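Local coordinates for redox-sensing transcriptional repressor Rex (Thermoanaerobacter ethanolicus, PDB 3WG9), which probably represses transcription in response to the cellular NADH/NAD(+) ratio, binding DNA through a winged-helix domain and the dinucleotide through a Rossmann domain, at residues B[17-21]-B[38-44]; B[112-116]-B[137-141]. All coordinates share one frame; numbering follows the deposited sequence.

In the fold
From the N terminus, the chain first runs along helix 9-27, passes through strand 32-33 and comes back on helix 35-42, where interaction 1 closes a loop of 16 residues and joins two helices of the winged-helix domain. Only later does interaction 2 open: strand 110-117 of the parallel Rossmann sheet leads through strand 132-134, outermost in this chain's sheet, into helix 138-144, which returns to the strand after 20 intervening residues. The two contacts lie in series, neither nested nor crossed. The centres of the contacts are about 37 Å apart, on opposite sides of the chain's centre, so each ties together parts of one domain, and neither bridges the two.

Interaction 1 of 2, residues B[17-21]-B[38-44]; sequences RYHRY and LSEKMGV
R17 and M42 meet through bent side chains: a turn at chi3 (55°) swings the arginine's guanidinium back over the methionine, while M42, folded at both chi2 and chi3, lifts its CE methyl under that flat group. CE sits over the centre of one guanidinium face, with CZ of R17 to CE of M42 at 3.2 Å. In its own plane the same guanidinium grips the carbonyl oxygen of M42 with two N-H groups: NH2 of R17 to O of M42 is 2.8 Å with an N-H...O angle of 155°, whereas the bond from NH1 is weak. Arginine suits this place because it can satisfy a carbonyl at the C-terminal end of helix 35-42, just before G43 leaves helical geometry with positive phi, and still offer a flat face to a methyl. This packing of helices 9-27 and 35-42, the segments 17-21 and 38-42 crossing at 110°, belongs to the predicted helix-turn-helix region of the winged-helix domain. M42 also has its sulfur at the edge of the Y18 ring, a Met-aromatic contact with SD of M42 5.2 Å from the ring centroid of Y18. The Y18 hydroxyl is hydrogen-bonded to D52 on helix 46-54, and the same OH of Y18 lies 3.6 Å from CG1 of V44. On the flank, CG of K41 stands over the centre of one face of the Y21 ring, 3.4 Å from its centroid, a CH-pi contact that suits lysine's long aliphatic stem. At that ring's edge, CD1 of L38 packs 3.6 Å from CD2 of Y21.

Interaction 2 of 2, residues B[112-116]-B[137-141]; sequences LKGIF and TVEDF
F116 and F141 form a T-shaped pair, the edge of F116 directed at the face of F141 with the ring planes at 69°. F141 has CG anti to its backbone N (chi1 -175°), which carries its ring from helix 138-144 toward strand 110-117; CZ of F116, whose own CG lies anti to the carbonyl carbon (chi1 -64°), meets it 3.5 Å from CG of F141, toward the rim of the face. V138 covers one face of the F116 ring, its CG2 methyl, anti to the backbone N, 3.7 Å from the F116 centroid and almost on the ring normal. A beta-branched valine fits here, placing a methyl squarely over the ring from a short stem. With an alanine at F116, both the V138 methyl and the F141 face would probably lose their aromatic partner, opening a gap between strand and helix. Earlier on the strand, CZ of F141 comes 3.3 Å from O of K113, and G114 suits the neighbouring position because a CB there would come tight against that ring. This is helix-on-sheet packing in the Rossmann domain, with M133 of the adjoining strand touching both phenylalanines. No hydrogen bond spans the two segments, which implies that the T-shaped ring pair, CH-pi contact and apolar packing hold them together.

Interaction 1 of 2, residues B[17-21]-B[38-44]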
# COMPACT_ATOMS: atom_id res chain seq x y z
N ARG B 17 7.61 8.31 2.81
CA ARG B 17 6.63 9.29 3.32
C ARG B 17 7.27 10.69 3.37
O ARG B 17 6.68 11.67 2.89
CB ARG B 17 6.13 8.90 4.71
CG ARG B 17 5.49 7.49 4.80
CD ARG B 17 4.98 7.24 6.23
NE ARG B 17 4.06 8.30 6.63
CZ ARG B 17 4.07 8.90 7.83
NH1 ARG B 17 4.95 8.56 8.75
NH2 ARG B 17 3.17 9.83 8.10
N TYR B 18 8.54 10.81 3.82
CA TYR B 18 9.13 12.17 3.77
C TYR B 18 9.24 12.66 2.33
O TYR B 18 8.91 13.82 2.03
CB TYR B 18 10.52 12.17 4.39
CG TYR B 18 10.59 11.63 5.80
CD1 TYR B 18 9.56 11.82 6.72
CD2 TYR B 18 11.73 10.99 6.24
CE1 TYR B 18 9.66 11.35 8.03
CE2 TYR B 18 11.86 10.57 7.54
CZ TYR B 18 10.83 10.73 8.44
OH TYR B 18 11.00 10.21 9.71
N HIS B 19 9.68 11.77 1.42
CA HIS B 19 9.92 12.15 0.01
C HIS B 19 8.59 12.64 -0.63
O HIS B 19 8.52 13.65 -1.33
CB HIS B 19 10.40 10.87 -0.71
CG HIS B 19 10.79 11.08 -2.14
ND1 HIS B 19 9.94 10.82 -3.20
CD2 HIS B 19 11.95 11.52 -2.69
CE1 HIS B 19 10.55 11.07 -4.34
NE2 HIS B 19 11.77 11.51 -4.06
N ARG B 20 7.53 11.91 -0.40
CA ARG B 20 6.22 12.24 -1.00
C ARG B 20 5.66 13.59 -0.48
O ARG B 20 5.06 14.36 -1.22
CB ARG B 20 5.24 11.10 -0.62
CG ARG B 20 3.82 11.17 -1.29
CD ARG B 20 3.06 9.81 -1.23
NE ARG B 20 3.18 9.11 0.04
CZ ARG B 20 2.48 9.39 1.14
NH1 ARG B 20 1.64 10.41 1.12
NH2 ARG B 20 2.63 8.70 2.29
N TYR B 21 5.81 13.86 0.80
CA TYR B 21 5.37 15.11 1.37
C TYR B 21 6.19 16.32 0.86
O TYR B 21 5.59 17.32 0.47
CB TYR B 21 5.31 15.08 2.90
CG TYR B 21 4.84 16.39 3.49
CD1 TYR B 21 3.63 16.95 3.10
CD2 TYR B 21 5.61 17.07 4.44
CE1 TYR B 21 3.18 18.15 3.59
CE2 TYR B 21 5.15 18.30 4.96
CZ TYR B 21 3.93 18.82 4.53
OH TYR B 21 3.43 20.02 5.02
N LEU B 38 7.24 19.84 9.75
CA LEU B 38 7.50 18.52 9.21
C LEU B 38 7.04 17.42 10.15
O LEU B 38 6.32 16.52 9.74
CB LEU B 38 8.95 18.34 8.79
CG LEU B 38 9.26 17.06 8.04
CD1 LEU B 38 8.44 16.94 6.69
CD2 LEU B 38 10.77 16.91 7.79
N SER B 39 7.45 17.51 11.40
CA SER B 39 7.05 16.53 12.41
C SER B 39 5.52 16.44 12.52
O SER B 39 4.95 15.35 12.54
CB SER B 39 7.63 16.93 13.78
OG SER B 39 7.04 16.19 14.82
N GLU B 40 4.87 17.60 12.63
CA GLU B 40 3.40 17.61 12.77
C GLU B 40 2.74 16.90 11.59
O GLU B 40 1.87 16.09 11.78
CB GLU B 40 2.87 19.03 12.92
CG GLU B 40 3.12 19.53 14.35
CD GLU B 40 2.82 21.02 14.57
OE1 GLU B 40 2.93 21.45 15.74
OE2 GLU B 40 2.50 21.76 13.59
N LYS B 41 3.23 17.15 10.39
CA LYS B 41 2.67 16.52 9.20
C LYS B 41 2.89 15.00 9.19
O LYS B 41 1.98 14.23 8.88
CB LYS B 41 3.25 17.15 7.94
CG LYS B 41 2.71 16.48 6.69
CD LYS B 41 1.30 16.99 6.24
CE LYS B 41 0.67 15.91 5.30
NZ LYS B 41 -0.31 16.46 4.32
N MET B 42 4.08 14.55 9.57
CA MET B 42 4.44 13.15 9.49
C MET B 42 3.98 12.29 10.64
O MET B 42 3.97 11.07 10.53
CB MET B 42 5.96 13.04 9.35
CG MET B 42 6.45 13.76 8.11
SD MET B 42 5.87 12.93 6.56
CE MET B 42 6.13 11.27 7.05
N GLY B 43 3.66 12.91 11.78
CA GLY B 43 3.31 12.12 12.93
C GLY B 43 4.56 11.42 13.48
O GLY B 43 4.46 10.36 14.07
N VAL B 44 5.73 12.03 13.24
CA VAL B 44 7.02 11.47 13.69
C VAL B 44 7.72 12.63 14.48
O VAL B 44 7.72 13.75 14.01
CB VAL B 44 7.88 11.05 12.44
CG1 VAL B 44 9.20 10.52 12.86
CG2 VAL B 44 7.16 9.95 11.57

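Interaction 2 of 2, residues B[112-116]-B[137-141]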
# COMPACT_ATOMS: atom_id res chain seq x y z
N LEU B 112 9.58 -1.01 -17.34
CA LEU B 112 8.91 -2.27 -17.57
C LEU B 112 9.37 -2.94 -18.88
O LEU B 112 9.14 -2.36 -19.93
CB LEU B 112 7.38 -2.07 -17.65
CG LEU B 112 6.56 -3.35 -17.84
CD1 LEU B 112 6.65 -4.28 -16.62
CD2 LEU B 112 5.08 -3.01 -18.07
N LYS B 113 9.93 -4.15 -18.81
CA LYS B 113 10.51 -4.85 -19.98
C LYS B 113 9.64 -5.93 -20.58
O LYS B 113 9.89 -6.36 -21.69
CB LYS B 113 11.86 -5.47 -19.63
CG LYS B 113 12.86 -4.49 -19.17
CD LYS B 113 13.09 -3.43 -20.23
CE LYS B 113 13.83 -2.29 -19.60
NZ LYS B 113 14.50 -1.40 -20.59
N GLY B 114 8.64 -6.40 -19.85
CA GLY B 114 7.83 -7.51 -20.34
C GLY B 114 6.73 -7.81 -19.35
O GLY B 114 6.85 -7.48 -18.15
N ILE B 115 5.66 -8.41 -19.87
CA ILE B 115 4.54 -8.88 -19.12
C ILE B 115 4.33 -10.35 -19.46
O ILE B 115 4.48 -10.75 -20.62
CB ILE B 115 3.24 -8.06 -19.45
CG1 ILE B 115 3.38 -6.59 -19.09
CG2 ILE B 115 1.95 -8.68 -18.87
CD1 ILE B 115 2.14 -5.82 -19.62
N PHE B 116 4.04 -11.16 -18.47
CA PHE B 116 3.98 -12.60 -18.61
C PHE B 116 2.63 -13.13 -18.13
O PHE B 116 2.04 -12.64 -17.15
CB PHE B 116 5.15 -13.24 -17.86
CG PHE B 116 6.48 -12.84 -18.45
CD1 PHE B 116 7.10 -13.66 -19.42
CD2 PHE B 116 7.05 -11.60 -18.15
CE1 PHE B 116 8.28 -13.27 -20.05
CE2 PHE B 116 8.21 -11.21 -18.74
CZ PHE B 116 8.85 -12.06 -19.70
N THR B 137 8.54 -18.69 -20.67
CA THR B 137 9.82 -18.14 -21.13
C THR B 137 10.47 -17.17 -20.13
O THR B 137 11.47 -16.52 -20.44
CB THR B 137 9.69 -17.37 -22.44
OG1 THR B 137 8.80 -16.26 -22.25
CG2 THR B 137 9.10 -18.31 -23.50
N VAL B 138 9.86 -17.01 -18.96
CA VAL B 138 10.29 -15.88 -18.14
C VAL B 138 11.73 -16.06 -17.59
O VAL B 138 12.45 -15.09 -17.40
CB VAL B 138 9.24 -15.58 -17.01
CG1 VAL B 138 9.29 -16.73 -15.93
CG2 VAL B 138 9.50 -14.21 -16.39
N GLU B 139 12.14 -17.28 -17.30
CA GLU B 139 13.45 -17.46 -16.71
C GLU B 139 14.56 -17.03 -17.67
O GLU B 139 15.50 -16.34 -17.30
CB GLU B 139 13.64 -18.92 -16.29
CG GLU B 139 12.79 -19.22 -15.06
CD GLU B 139 12.79 -20.69 -14.76
OE1 GLU B 139 13.88 -21.23 -14.47
OE2 GLU B 139 11.71 -21.30 -14.79
N ASP B 140 14.41 -17.47 -18.91
CA ASP B 140 15.34 -17.05 -19.94
C ASP B 140 15.32 -15.52 -20.11
O ASP B 140 16.35 -14.87 -20.21
CB ASP B 140 14.99 -17.74 -21.26
CG ASP B 140 15.95 -17.34 -22.38
OD1 ASP B 140 17.05 -17.93 -22.48
OD2 ASP B 140 15.61 -16.40 -23.15
N PHE B 141 14.12 -14.94 -20.06
CA PHE B 141 13.98 -13.51 -20.31
C PHE B 141 14.70 -12.72 -19.21
O PHE B 141 15.36 -11.70 -19.48
CB PHE B 141 12.49 -13.15 -20.34
CG PHE B 141 12.23 -11.73 -20.72
CD1 PHE B 141 11.99 -11.39 -22.05
CD2 PHE B 141 12.21 -10.73 -19.73
CE1 PHE B 141 11.74 -10.07 -22.40
CE2 PHE B 141 11.99 -9.40 -20.07
CZ PHE B 141 11.75 -9.07 -21.41